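Protein TP_0956 (Treponema pallidum subsp. pallidum, PDB 3U64) is a lipoprotein built of tetratricopeptide-like helical repeats that probably serves as the T component of a TRAP transporter, working through protein-protein interaction. Local coordinates at residues C147-V152 / C190-S195; H237-H242 / L279-S284; I243-A248 / D260-R265. All blocks are in the same frame, centred on the assembly; numbering follows the deposited sequence.

Interaction 1. Residues C147-V152 / C190-S195; sequences CTRVDV and CDLWPS. With SO4 (sulfate ion), chain E.
L192, the last residue of helix 176-192, and W193 just after it pack against the loop C147-D151 and V152, the first residue of helix 152-166. The close-packed part is apolar. V152 CG2 lies 3.7 Å from L192 CB, and the same methyl also touches W193 CB. The V152 and L192 side chains run past one another, pointing opposite ways. L192 CD1 reaches into the loop turn and comes 3.4 Å from T148 O, with C147 CB beside it. The turn is shaped from within. T148 N gives a nearly straight bond of 2.8 Å to D151 OD2, and D151 N bonds back to T148 O. D151 is buried, and its carboxylate also meets R66 in a salt bridge and Y125 in a hydrogen bond.

The contact ties the loop before helix 152-166 to the end of helix 176-192, within the all-helical fold of the TRAP T-component family (TPR clan). W193 is the first residue to leave the helix, and its side chain sets off toward the loop.

The outer side is polar and more open. W193 CG, anti to its backbone N (chi1 -168°), sits over the R149 guanidinium. Guanidinium and indole stack flat, with planes 22° apart and R149 NH2 offset toward the ring rim. This is a cation-pi contact, with R149 CZ 4.2 Å from the centre of the W193 five-membered ring. The R149 chain bends at chi3 (83°), where NE turns off its line. R149 NH1 makes only a weak, strongly bent bond to L192 O at 2.7 Å. R149 NH2 points straight at sulfate O1, 2.9 Å away. The sulfate, probably from the crystallisation liquor, is also held by S195 N, which bonds to its O4 at 3.0 Å. R149, W193 and S195 also touch a crystal neighbour.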
ATOM      1  N   CYS A 147     -22.696  24.922 -21.431  1.00 40.48           N
ATOM      2  CA  CYS A 147     -22.791  24.084 -20.239  1.00 38.64           C
ATOM      3  C   CYS A 147     -24.138  24.201 -19.540  1.00 33.80           C
ATOM      4  O   CYS A 147     -24.729  25.271 -19.468  1.00 40.98           O
ATOM      5  CB  CYS A 147     -21.664  24.432 -19.251  1.00 32.60           C
ATOM      6  SG  CYS A 147     -20.015  24.076 -19.910  1.00 51.61           S
ATOM      7  N   THR A 148     -24.603  23.089 -18.994  1.00 38.69           N
ATOM      8  CA  THR A 148     -25.830  23.070 -18.205  1.00 43.79           C
ATOM      9  C   THR A 148     -25.567  22.535 -16.793  1.00 48.08           C
ATOM     10  O   THR A 148     -24.423  22.214 -16.427  1.00 35.88           O
ATOM     11  CB  THR A 148     -26.856  22.174 -18.873  1.00 41.37           C
ATOM     12  OG1 THR A 148     -26.390  20.821 -18.812  1.00 42.53           O
ATOM     13  CG2 THR A 148     -27.028  22.592 -20.338  1.00 43.85           C
ATOM     14  N   ARG A 149     -26.640  22.417 -16.015  1.00 42.34           N
ATOM     15  CA  ARG A 149     -26.531  21.991 -14.628  1.00 37.74           C
ATOM     16  C   ARG A 149     -25.912  20.608 -14.558  1.00 43.17           C
ATOM     17  O   ARG A 149     -25.248  20.263 -13.583  1.00 34.61           O
ATOM     18  CB  ARG A 149     -27.898  22.010 -13.948  1.00 38.71           C
ATOM     19  CG  ARG A 149     -28.340  23.422 -13.549  1.00 55.08           C
ATOM     20  CD  ARG A 149     -29.832  23.519 -13.243  1.00 65.74           C
ATOM     21  NE  ARG A 149     -30.169  23.123 -11.882  1.00 74.57           N
ATOM     22  CZ  ARG A 149     -30.051  23.916 -10.818  1.00 83.39           C
ATOM     23  NH1 ARG A 149     -29.581  25.148 -10.953  1.00 86.79           N
ATOM     24  NH2 ARG A 149     -30.399  23.477  -9.614  1.00 84.31           N
ATOM     25  N   VAL A 150     -26.121  19.826 -15.611  1.00 37.57           N
ATOM     26  CA  VAL A 150     -25.556  18.489 -15.691  1.00 41.35           C
ATOM     27  C   VAL A 150     -24.015  18.529 -15.690  1.00 42.48           C
ATOM     28  O   VAL A 150     -23.373  17.564 -15.278  1.00 36.63           O
ATOM     29  CB  VAL A 150     -26.122  17.744 -16.935  1.00 49.91           C
ATOM     30  CG1 VAL A 150     -25.244  16.595 -17.354  1.00 50.60           C
ATOM     31  CG2 VAL A 150     -27.530  17.253 -16.644  1.00 52.66           C
ATOM     32  N   ASP A 151     -23.442  19.658 -16.123  1.00 39.08           N
ATOM     33  CA  ASP A 151     -21.988  19.818 -16.249  1.00 33.04           C
ATOM     34  C   ASP A 151     -21.314  20.422 -15.016  1.00 32.85           C
ATOM     35  O   ASP A 151     -20.096  20.580 -14.985  1.00 36.46           O
ATOM     36  CB  ASP A 151     -21.647  20.687 -17.462  1.00 28.61           C
ATOM     37  CG  ASP A 151     -22.258  20.160 -18.737  1.00 35.73           C
ATOM     38  OD1 ASP A 151     -22.059  18.964 -19.016  1.00 39.60           O
ATOM     39  OD2 ASP A 151     -22.943  20.934 -19.454  1.00 39.09           O
ATOM     40  N   VAL A 152     -22.107  20.754 -14.005  1.00 28.46           N
ATOM     41  CA  VAL A 152     -21.600  21.486 -12.858  1.00 30.37           C
ATOM     42  C   VAL A 152     -20.557  20.697 -12.071  1.00 28.70           C
ATOM     43  O   VAL A 152     -19.509  21.230 -11.745  1.00 33.71           O
ATOM     44  CB  VAL A 152     -22.735  21.966 -11.951  1.00 35.55           C
ATOM     45  CG1 VAL A 152     -22.167  22.503 -10.647  1.00 24.32           C
ATOM     46  CG2 VAL A 152     -23.562  23.041 -12.686  1.00 37.29           C
ATOM     47  N   CYS A 190     -21.099  28.266 -10.569  1.00 31.33           N
ATOM     48  CA  CYS A 190     -21.845  29.112  -9.618  1.00 43.71           C
ATOM     49  C   CYS A 190     -23.120  29.672 -10.191  1.00 45.39           C
ATOM     50  O   CYS A 190     -24.156  29.641  -9.525  1.00 54.58           O
ATOM     51  CB  CYS A 190     -21.008  30.302  -9.125  1.00 36.17           C
ATOM     52  SG  CYS A 190     -19.818  29.843  -7.933  1.00 54.32           S
ATOM     53  N   ASP A 191     -23.024  30.227 -11.401  1.00 45.81           N
ATOM     54  CA  ASP A 191     -24.176  30.800 -12.096  1.00 44.75           C
ATOM     55  C   ASP A 191     -25.217  29.720 -12.319  1.00 51.38           C
ATOM     56  O   ASP A 191     -26.401  29.927 -12.083  1.00 55.20           O
ATOM     57  CB  ASP A 191     -23.771  31.398 -13.453  1.00 49.17           C
ATOM     58  CG  ASP A 191     -22.754  32.523 -13.323  1.00 64.68           C
ATOM     59  OD1 ASP A 191     -22.767  33.220 -12.289  1.00 81.93           O
ATOM     60  OD2 ASP A 191     -21.940  32.720 -14.252  1.00 60.54           O
ATOM     61  N   LEU A 192     -24.757  28.562 -12.784  1.00 50.43           N
ATOM     62  CA  LEU A 192     -25.636  27.444 -13.110  1.00 43.06           C
ATOM     63  C   LEU A 192     -26.345  26.886 -11.880  1.00 40.42           C
ATOM     64  O   LEU A 192     -27.544  26.578 -11.925  1.00 37.45           O
ATOM     65  CB  LEU A 192     -24.813  26.332 -13.786  1.00 36.93           C
ATOM     66  CG  LEU A 192     -24.669  26.508 -15.299  1.00 34.15           C
ATOM     67  CD1 LEU A 192     -23.675  25.543 -15.926  1.00 24.92           C
ATOM     68  CD2 LEU A 192     -26.072  26.396 -15.975  1.00 32.12           C
ATOM     69  N   TRP A 193     -25.604  26.786 -10.772  1.00 39.83           N
ATOM     70  CA  TRP A 193     -26.055  26.011  -9.621  1.00 38.13           C
ATOM     71  C   TRP A 193     -25.352  26.458  -8.320  1.00 44.21           C
ATOM     72  O   TRP A 193     -24.536  25.720  -7.755  1.00 40.29           O
ATOM     73  CB  TRP A 193     -25.810  24.528  -9.930  1.00 38.19           C
ATOM     74  CG  TRP A 193     -26.442  23.545  -9.011  1.00 42.21           C
ATOM     75  CD1 TRP A 193     -27.034  23.796  -7.805  1.00 42.03           C
ATOM     76  CD2 TRP A 193     -26.534  22.127  -9.216  1.00 41.74           C
ATOM     77  NE1 TRP A 193     -27.485  22.621  -7.244  1.00 41.90           N
ATOM     78  CE2 TRP A 193     -27.194  21.584  -8.090  1.00 40.77           C
ATOM     79  CE3 TRP A 193     -26.119  21.266 -10.240  1.00 40.22           C
ATOM     80  CZ2 TRP A 193     -27.450  20.217  -7.961  1.00 40.70           C
ATOM     81  CZ3 TRP A 193     -26.378  19.908 -10.116  1.00 42.16           C
ATOM     82  CH2 TRP A 193     -27.045  19.396  -8.980  1.00 39.42           C
ATOM     83  N   PRO A 194     -25.695  27.669  -7.834  1.00 45.66           N
ATOM     84  CA  PRO A 194     -25.071  28.339  -6.678  1.00 35.37           C
ATOM     85  C   PRO A 194     -24.895  27.411  -5.482  1.00 47.37           C
ATOM     86  O   PRO A 194     -23.875  27.488  -4.786  1.00 39.75           O
ATOM     87  CB  PRO A 194     -26.091  29.424  -6.294  1.00 43.14           C
ATOM     88  CG  PRO A 194     -26.958  29.629  -7.484  1.00 41.36           C
ATOM     89  CD  PRO A 194     -26.832  28.434  -8.392  1.00 47.55           C
ATOM     90  N   SER A 195     -25.886  26.548  -5.249  1.00 50.56           N
ATOM     91  CA  SER A 195     -25.976  25.766  -4.015  1.00 44.96           C
ATOM     92  C   SER A 195     -25.233  24.442  -4.095  1.00 40.04           C
ATOM     93  O   SER A 195     -25.161  23.707  -3.107  1.00 46.70           O
ATOM     94  CB  SER A 195     -27.452  25.511  -3.641  1.00 49.60           C
ATOM     95  OG  SER A 195     -27.946  24.337  -4.288  1.00 45.15           O
TER
HETATM   96  S   SO4 E 306     -29.975  26.455  -6.929  1.00 99.09           S
HETATM   97  O1  SO4 E 306     -30.133  25.009  -7.108  1.00104.43           O
HETATM   98  O2  SO4 E 306     -30.072  27.157  -8.213  1.00 90.84           O
HETATM   99  O3  SO4 E 306     -31.038  26.905  -6.027  1.00110.06           O
HETATM  100  O4  SO4 E 306     -28.672  26.733  -6.329  1.00 87.71           O

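Interaction 2. Residues H237-H242 / L279-S284; sequences HDPDHH and LLVILS
P239 and S284 mark the closest backbone approach of the two segments, with CA atoms 6.4 Å apart. Segment H237-H242 is a loop that turns into helix 240-250, whereas L279-S284 is helical throughout. D238 caps the start of helix 240-250. Its OD1 accepts from D240 N. Its OD2 accepts from both H241 N and H241 ND1, which come from the same face of the carboxylate. H241 ND1 is 3.2 Å from D238 OD2, which lies near the imidazole plane.

Across the contact, the P239 ring and the V281 side chain cross at about a right angle. P239 CG meets V281 CG1 at 3.9 Å, and P239 CB lies 4.0 Å from S284 CB. The one hydrogen bond between the segments is short: S284 OG gives its proton to D240 OD1 at 2.7 Å. The hydroxyl comes from above the carboxylate plane, 37° out of it. S284 is buried, and D240 OD1 gives its hydroxyl an acceptor.

Here a helix start with a side-chain cap meets a neighbouring helix of the TPR-like fold. The contact joins the start of helix 240-250 to helix 278-293. P239 also touches A266 of helix 256-268 and I269 just after it. Other residues of helix 278-293 pack elsewhere: L279 and L283 on helix 41-61, L280 and L283 on helix 66-89.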
ATOM      1  N   HIS A 237     -22.094  21.064  10.261  1.00 52.61           N
ATOM      2  CA  HIS A 237     -21.211  19.921  10.514  1.00 45.80           C
ATOM      3  C   HIS A 237     -19.953  20.007   9.663  1.00 47.65           C
ATOM      4  O   HIS A 237     -19.124  19.091   9.668  1.00 45.13           O
ATOM      5  CB  HIS A 237     -21.922  18.605  10.191  1.00 53.01           C
ATOM      6  CG  HIS A 237     -23.002  18.246  11.162  1.00 58.14           C
ATOM      7  ND1 HIS A 237     -24.343  18.295  10.836  1.00 65.11           N
ATOM      8  CD2 HIS A 237     -22.940  17.837  12.451  1.00 61.08           C
ATOM      9  CE1 HIS A 237     -25.059  17.923  11.883  1.00 72.42           C
ATOM     10  NE2 HIS A 237     -24.233  17.643  12.876  1.00 75.37           N
ATOM     11  N   ASP A 238     -19.829  21.093   8.904  1.00 38.60           N
ATOM     12  CA  ASP A 238     -18.693  21.260   8.018  1.00 37.67           C
ATOM     13  C   ASP A 238     -17.601  22.125   8.662  1.00 43.25           C
ATOM     14  O   ASP A 238     -17.849  23.276   9.012  1.00 48.79           O
ATOM     15  CB  ASP A 238     -19.137  21.892   6.701  1.00 36.16           C
ATOM     16  CG  ASP A 238     -17.954  22.280   5.829  1.00 52.52           C
ATOM     17  OD1 ASP A 238     -16.953  21.521   5.827  1.00 51.00           O
ATOM     18  OD2 ASP A 238     -18.012  23.345   5.166  1.00 51.08           O
ATOM     19  N   PRO A 239     -16.389  21.570   8.818  1.00 37.56           N
ATOM     20  CA  PRO A 239     -15.274  22.322   9.417  1.00 37.32           C
ATOM     21  C   PRO A 239     -14.585  23.219   8.403  1.00 36.32           C
ATOM     22  O   PRO A 239     -13.948  24.201   8.774  1.00 36.53           O
ATOM     23  CB  PRO A 239     -14.300  21.225   9.871  1.00 30.52           C
ATOM     24  CG  PRO A 239     -14.978  19.927   9.615  1.00 42.57           C
ATOM     25  CD  PRO A 239     -16.046  20.160   8.603  1.00 41.28           C
ATOM     26  N   ASP A 240     -14.735  22.884   7.127  1.00 44.21           N
ATOM     27  CA  ASP A 240     -13.988  23.548   6.058  1.00 42.33           C
ATOM     28  C   ASP A 240     -14.314  25.004   5.882  1.00 43.37           C
ATOM     29  O   ASP A 240     -13.425  25.797   5.596  1.00 45.47           O
ATOM     30  CB  ASP A 240     -14.182  22.823   4.729  1.00 46.99           C
ATOM     31  CG  ASP A 240     -13.353  21.573   4.649  1.00 65.67           C
ATOM     32  OD1 ASP A 240     -12.123  21.673   4.863  1.00 73.83           O
ATOM     33  OD2 ASP A 240     -13.925  20.493   4.416  1.00 74.03           O
ATOM     34  N   HIS A 241     -15.579  25.373   6.026  1.00 36.39           N
ATOM     35  CA  HIS A 241     -15.897  26.778   5.859  1.00 41.72           C
ATOM     36  C   HIS A 241     -15.299  27.592   7.001  1.00 42.38           C
ATOM     37  O   HIS A 241     -14.857  28.704   6.777  1.00 44.42           O
ATOM     38  CB  HIS A 241     -17.397  27.034   5.629  1.00 40.75           C
ATOM     39  CG  HIS A 241     -18.252  26.876   6.847  1.00 42.76           C
ATOM     40  ND1 HIS A 241     -18.625  25.647   7.342  1.00 52.02           N
ATOM     41  CD2 HIS A 241     -18.862  27.796   7.629  1.00 50.77           C
ATOM     42  CE1 HIS A 241     -19.401  25.817   8.398  1.00 47.78           C
ATOM     43  NE2 HIS A 241     -19.558  27.111   8.595  1.00 45.65           N
ATOM     44  N   HIS A 242     -15.226  27.016   8.205  1.00 41.65           N
ATOM     45  CA  HIS A 242     -14.558  27.691   9.334  1.00 39.03           C
ATOM     46  C   HIS A 242     -13.064  27.874   9.052  1.00 36.62           C
ATOM     47  O   HIS A 242     -12.508  28.956   9.273  1.00 36.43           O
ATOM     48  CB  HIS A 242     -14.757  26.943  10.674  1.00 35.82           C
ATOM     49  CG  HIS A 242     -16.193  26.801  11.083  1.00 38.00           C
ATOM     50  ND1 HIS A 242     -16.977  27.880  11.449  1.00 40.21           N
ATOM     51  CD2 HIS A 242     -16.996  25.711  11.168  1.00 37.21           C
ATOM     52  CE1 HIS A 242     -18.195  27.458  11.744  1.00 37.79           C
ATOM     53  NE2 HIS A 242     -18.236  26.148  11.576  1.00 36.83           N
ATOM     54  N   LEU A 279     -14.556  10.957   7.121  1.00 34.41           N
ATOM     55  CA  LEU A 279     -13.131  10.994   6.785  1.00 28.80           C
ATOM     56  C   LEU A 279     -12.643  12.426   6.496  1.00 34.08           C
ATOM     57  O   LEU A 279     -11.613  12.863   6.996  1.00 31.37           O
ATOM     58  CB  LEU A 279     -12.825  10.080   5.601  1.00 38.24           C
ATOM     59  CG  LEU A 279     -11.369  10.126   5.098  1.00 42.55           C
ATOM     60  CD1 LEU A 279     -10.388   9.607   6.130  1.00 36.27           C
ATOM     61  CD2 LEU A 279     -11.207   9.365   3.795  1.00 47.29           C
ATOM     62  N   LEU A 280     -13.385  13.164   5.689  1.00 34.52           N
ATOM     63  CA  LEU A 280     -12.958  14.515   5.345  1.00 40.09           C
ATOM     64  C   LEU A 280     -12.966  15.440   6.572  1.00 40.69           C
ATOM     65  O   LEU A 280     -12.058  16.246   6.748  1.00 39.73           O
ATOM     66  CB  LEU A 280     -13.817  15.077   4.209  1.00 45.24           C
ATOM     67  CG  LEU A 280     -13.458  14.538   2.816  1.00 54.23           C
ATOM     68  CD1 LEU A 280     -13.515  13.021   2.761  1.00 56.71           C
ATOM     69  CD2 LEU A 280     -14.362  15.135   1.741  1.00 52.81           C
ATOM     70  N   VAL A 281     -13.978  15.299   7.428  1.00 38.27           N
ATOM     71  CA  VAL A 281     -14.022  16.040   8.688  1.00 32.17           C
ATOM     72  C   VAL A 281     -12.770  15.784   9.539  1.00 34.39           C
ATOM     73  O   VAL A 281     -12.147  16.732  10.035  1.00 38.62           O
ATOM     74  CB  VAL A 281     -15.319  15.708   9.475  1.00 40.26           C
ATOM     75  CG1 VAL A 281     -15.262  16.260  10.911  1.00 34.45           C
ATOM     76  CG2 VAL A 281     -16.537  16.242   8.716  1.00 35.40           C
ATOM     77  N   ILE A 282     -12.403  14.507   9.690  1.00 37.01           N
ATOM     78  CA  ILE A 282     -11.172  14.124  10.394  1.00 36.72           C
ATOM     79  C   ILE A 282      -9.958  14.802   9.790  1.00 36.35           C
ATOM     80  O   ILE A 282      -9.089  15.293  10.520  1.00 32.05           O
ATOM     81  CB  ILE A 282     -10.879  12.592  10.343  1.00 43.49           C
ATOM     82  CG1 ILE A 282     -12.025  11.777  10.946  1.00 38.75           C
ATOM     83  CG2 ILE A 282      -9.531  12.271  11.044  1.00 33.04           C
ATOM     84  CD1 ILE A 282     -12.315  12.136  12.336  1.00 42.10           C
ATOM     85  N   LEU A 283      -9.886  14.803   8.454  1.00 39.07           N
ATOM     86  CA  LEU A 283      -8.769  15.446   7.749  1.00 42.12           C
ATOM     87  C   LEU A 283      -8.741  16.946   8.027  1.00 41.65           C
ATOM     88  O   LEU A 283      -7.713  17.498   8.407  1.00 36.35           O
ATOM     89  CB  LEU A 283      -8.821  15.179   6.232  1.00 37.05           C
ATOM     90  CG  LEU A 283      -8.371  13.788   5.765  1.00 51.39           C
ATOM     91  CD1 LEU A 283      -8.919  13.461   4.379  1.00 50.49           C
ATOM     92  CD2 LEU A 283      -6.843  13.636   5.802  1.00 53.42           C
ATOM     93  N   SER A 284      -9.889  17.593   7.865  1.00 41.34           N
ATOM     94  CA  SER A 284      -9.987  19.022   8.119  1.00 37.18           C
ATOM     95  C   SER A 284      -9.670  19.375   9.563  1.00 36.28           C
ATOM     96  O   SER A 284      -9.051  20.397   9.832  1.00 36.40           O
ATOM     97  CB  SER A 284     -11.365  19.543   7.747  1.00 35.75           C
ATOM     98  OG  SER A 284     -11.513  19.514   6.345  1.00 46.37           O
TER

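Interaction 3. Residues I243-A248 / D260-R265; sequences ITYADA and DEALDR
A246 and A262 face each other with their CB atoms 4.0 Å apart, where the two helices come close. Their CA atoms are 5.9 Å apart. The short helical segments run nearly antiparallel, at 151° between their directions, and their axes approach to 8.2 Å. Small alanine side chains on both sides suit this close spacing.

The larger side chains arrange themselves around this pair. The L263 side chain leaves its helix to one side, but its end comes nearer to the partner helix. L263 CD2 touches A246 CB at 3.7 Å, and L263 CG also lies close to A246 CB. L263 CD2 also meets I243 CG1 at 4.1 Å. The I243 and L263 side chains cross at about a right angle, and the CB of I243 points away from the partner helix. Thus one branch of L263 touches residues one helical turn apart on helix 240-250.

Y245 stands on the other side of A246 from this leucine. Its CG is anti to the backbone N (chi1 -173°), beside the carbonyl carbon. The ring presents its edge to A262, with Y245 CD2 3.9 Å from A262 CB, and that methyl lies near the ring plane. The contacts are all between apolar side-chain atoms, and no hydrogen bond links the segments.

This is an antiparallel helix pair of the kind that builds tetratricopeptide-like folds. Helix 278-293 lies against one flank, where I243 touches S284 and A288 and L263 touches L291 and K292. The side chains of T244 and A248 pack on helix 196-211. Y245 meets F227 of helix 220-233.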
ATOM      1  N   ILE A 243     -12.422  26.815   8.561  1.00 34.83           N
ATOM      2  CA  ILE A 243     -10.994  26.853   8.239  1.00 36.93           C
ATOM      3  C   ILE A 243     -10.701  27.855   7.117  1.00 41.43           C
ATOM      4  O   ILE A 243      -9.753  28.636   7.191  1.00 35.00           O
ATOM      5  CB  ILE A 243     -10.480  25.461   7.843  1.00 43.92           C
ATOM      6  CG1 ILE A 243     -10.535  24.544   9.072  1.00 48.50           C
ATOM      7  CG2 ILE A 243      -9.055  25.564   7.225  1.00 29.83           C
ATOM      8  CD1 ILE A 243     -10.246  23.096   8.784  1.00 50.21           C
ATOM      9  N   THR A 244     -11.535  27.847   6.084  1.00 32.76           N
ATOM     10  CA  THR A 244     -11.397  28.823   5.014  1.00 31.02           C
ATOM     11  C   THR A 244     -11.470  30.261   5.550  1.00 38.14           C
ATOM     12  O   THR A 244     -10.644  31.108   5.193  1.00 38.11           O
ATOM     13  CB  THR A 244     -12.439  28.585   3.919  1.00 41.55           C
ATOM     14  OG1 THR A 244     -12.156  27.333   3.265  1.00 39.58           O
ATOM     15  CG2 THR A 244     -12.432  29.745   2.903  1.00 44.57           C
ATOM     16  N   TYR A 245     -12.433  30.528   6.429  1.00 34.09           N
ATOM     17  CA  TYR A 245     -12.541  31.849   7.044  1.00 40.61           C
ATOM     18  C   TYR A 245     -11.247  32.239   7.758  1.00 41.55           C
ATOM     19  O   TYR A 245     -10.721  33.339   7.563  1.00 43.20           O
ATOM     20  CB  TYR A 245     -13.712  31.899   8.023  1.00 44.77           C
ATOM     21  CG  TYR A 245     -13.976  33.284   8.562  1.00 51.33           C
ATOM     22  CD1 TYR A 245     -14.549  34.262   7.755  1.00 53.29           C
ATOM     23  CD2 TYR A 245     -13.646  33.622   9.874  1.00 57.82           C
ATOM     24  CE1 TYR A 245     -14.788  35.544   8.236  1.00 58.65           C
ATOM     25  CE2 TYR A 245     -13.881  34.902  10.369  1.00 62.72           C
ATOM     26  CZ  TYR A 245     -14.456  35.860   9.541  1.00 68.43           C
ATOM     27  OH  TYR A 245     -14.702  37.133  10.002  1.00 76.48           O
ATOM     28  N   ALA A 246     -10.717  31.320   8.556  1.00 46.36           N
ATOM     29  CA  ALA A 246      -9.507  31.586   9.342  1.00 56.70           C
ATOM     30  C   ALA A 246      -8.272  31.780   8.461  1.00 49.40           C
ATOM     31  O   ALA A 246      -7.511  32.727   8.626  1.00 53.50           O
ATOM     32  CB  ALA A 246      -9.263  30.453  10.345  1.00 51.79           C
ATOM     33  N   ASP A 247      -8.104  30.870   7.516  1.00 43.03           N
ATOM     34  CA  ASP A 247      -6.890  30.753   6.730  1.00 44.96           C
ATOM     35  C   ASP A 247      -6.819  31.739   5.561  1.00 48.89           C
ATOM     36  O   ASP A 247      -5.809  32.418   5.365  1.00 59.06           O
ATOM     37  CB  ASP A 247      -6.796  29.319   6.215  1.00 48.00           C
ATOM     38  CG  ASP A 247      -5.454  29.000   5.605  1.00 60.80           C
ATOM     39  OD1 ASP A 247      -4.463  29.649   5.986  1.00 71.59           O
ATOM     40  OD2 ASP A 247      -5.391  28.082   4.758  1.00 68.92           O
ATOM     41  N   ALA A 248      -7.892  31.814   4.783  1.00 46.84           N
ATOM     42  CA  ALA A 248      -7.919  32.676   3.601  1.00 50.81           C
ATOM     43  C   ALA A 248      -8.197  34.145   3.933  1.00 52.76           C
ATOM     44  O   ALA A 248      -7.666  35.043   3.279  1.00 54.48           O
ATOM     45  CB  ALA A 248      -8.939  32.158   2.591  1.00 50.60           C
ATOM     46  N   ASP A 260      -8.913  32.439  15.681  1.00 43.10           N
ATOM     47  CA  ASP A 260      -9.053  31.508  16.805  1.00 50.95           C
ATOM     48  C   ASP A 260     -10.478  30.987  16.980  1.00 47.69           C
ATOM     49  O   ASP A 260     -10.686  29.777  17.049  1.00 48.77           O
ATOM     50  CB  ASP A 260      -8.533  32.122  18.115  1.00 69.65           C
ATOM     51  CG  ASP A 260      -7.020  31.962  18.285  1.00 80.24           C
ATOM     52  OD1 ASP A 260      -6.454  30.972  17.764  1.00 82.16           O
ATOM     53  OD2 ASP A 260      -6.399  32.824  18.949  1.00 85.05           O
ATOM     54  N   GLU A 261     -11.450  31.893  17.042  1.00 46.45           N
ATOM     55  CA  GLU A 261     -12.859  31.502  17.101  1.00 44.93           C
ATOM     56  C   GLU A 261     -13.231  30.538  15.978  1.00 44.49           C
ATOM     57  O   GLU A 261     -13.883  29.524  16.211  1.00 49.25           O
ATOM     58  CB  GLU A 261     -13.770  32.725  17.002  1.00 46.47           C
ATOM     59  CG  GLU A 261     -13.768  33.632  18.223  1.00 71.18           C
ATOM     60  CD  GLU A 261     -14.716  34.828  18.077  1.00 83.93           C
ATOM     61  OE1 GLU A 261     -15.374  34.966  17.018  1.00 86.11           O
ATOM     62  OE2 GLU A 261     -14.801  35.629  19.032  1.00 85.71           O
ATOM     63  N   ALA A 262     -12.844  30.872  14.754  1.00 42.50           N
ATOM     64  CA  ALA A 262     -13.256  30.082  13.602  1.00 43.34           C
ATOM     65  C   ALA A 262     -12.745  28.653  13.738  1.00 47.90           C
ATOM     66  O   ALA A 262     -13.493  27.685  13.519  1.00 49.10           O
ATOM     67  CB  ALA A 262     -12.770  30.718  12.308  1.00 39.87           C
ATOM     68  N   LEU A 263     -11.478  28.521  14.121  1.00 42.09           N
ATOM     69  CA  LEU A 263     -10.872  27.197  14.290  1.00 43.36           C
ATOM     70  C   LEU A 263     -11.444  26.453  15.493  1.00 42.81           C
ATOM     71  O   LEU A 263     -11.529  25.221  15.493  1.00 42.31           O
ATOM     72  CB  LEU A 263      -9.353  27.297  14.404  1.00 39.01           C
ATOM     73  CG  LEU A 263      -8.655  27.906  13.185  1.00 44.22           C
ATOM     74  CD1 LEU A 263      -7.141  28.009  13.405  1.00 45.84           C
ATOM     75  CD2 LEU A 263      -8.969  27.098  11.934  1.00 37.61           C
ATOM     76  N   ASP A 264     -11.837  27.196  16.520  1.00 39.51           N
ATOM     77  CA  ASP A 264     -12.511  26.562  17.650  1.00 49.15           C
ATOM     78  C   ASP A 264     -13.847  25.990  17.190  1.00 50.71           C
ATOM     79  O   ASP A 264     -14.259  24.914  17.619  1.00 45.80           O
ATOM     80  CB  ASP A 264     -12.722  27.547  18.795  1.00 56.73           C
ATOM     81  CG  ASP A 264     -11.468  27.745  19.631  1.00 61.77           C
ATOM     82  OD1 ASP A 264     -10.533  26.927  19.513  1.00 56.15           O
ATOM     83  OD2 ASP A 264     -11.424  28.721  20.411  1.00 69.19           O
ATOM     84  N   ARG A 265     -14.522  26.711  16.306  1.00 33.61           N
ATOM     85  CA  ARG A 265     -15.744  26.191  15.713  1.00 46.83           C
ATOM     86  C   ARG A 265     -15.486  24.946  14.848  1.00 41.22           C
ATOM     87  O   ARG A 265     -16.215  23.972  14.960  1.00 37.74           O
ATOM     88  CB  ARG A 265     -16.491  27.286  14.956  1.00 42.88           C
ATOM     89  CG  ARG A 265     -17.130  28.288  15.903  1.00 54.48           C
ATOM     90  CD  ARG A 265     -18.048  29.249  15.189  1.00 64.63           C
ATOM     91  NE  ARG A 265     -17.297  30.271  14.471  1.00 81.07           N
ATOM     92  CZ  ARG A 265     -17.329  31.570  14.755  1.00 87.87           C
ATOM     93  NH1 ARG A 265     -18.093  32.022  15.747  1.00 89.80           N
ATOM     94  NH2 ARG A 265     -16.600  32.418  14.037  1.00 84.43           N
TER

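How the interactions relate
Interactions 2 and 3 are neighbours that share helix 240-250. Their centres are 11 Å apart: interaction 2 takes the start of that helix, interaction 3 the turns that follow. Helices 256-268 and 278-293, the other partners, are consecutive in the chain. The two contacts touch directly, with S284 O 3.1 Å from I243 CD1 and H242 CB 3.2 Å from A262 O. Interaction 1 comes earlier in the chain and stands apart. Its centre is 24 Å from that of interaction 2 and 28 Å from that of interaction 3, and its nearest atoms are about 11 and 13 Å from theirs. The sulfate belongs to interaction 1 alone.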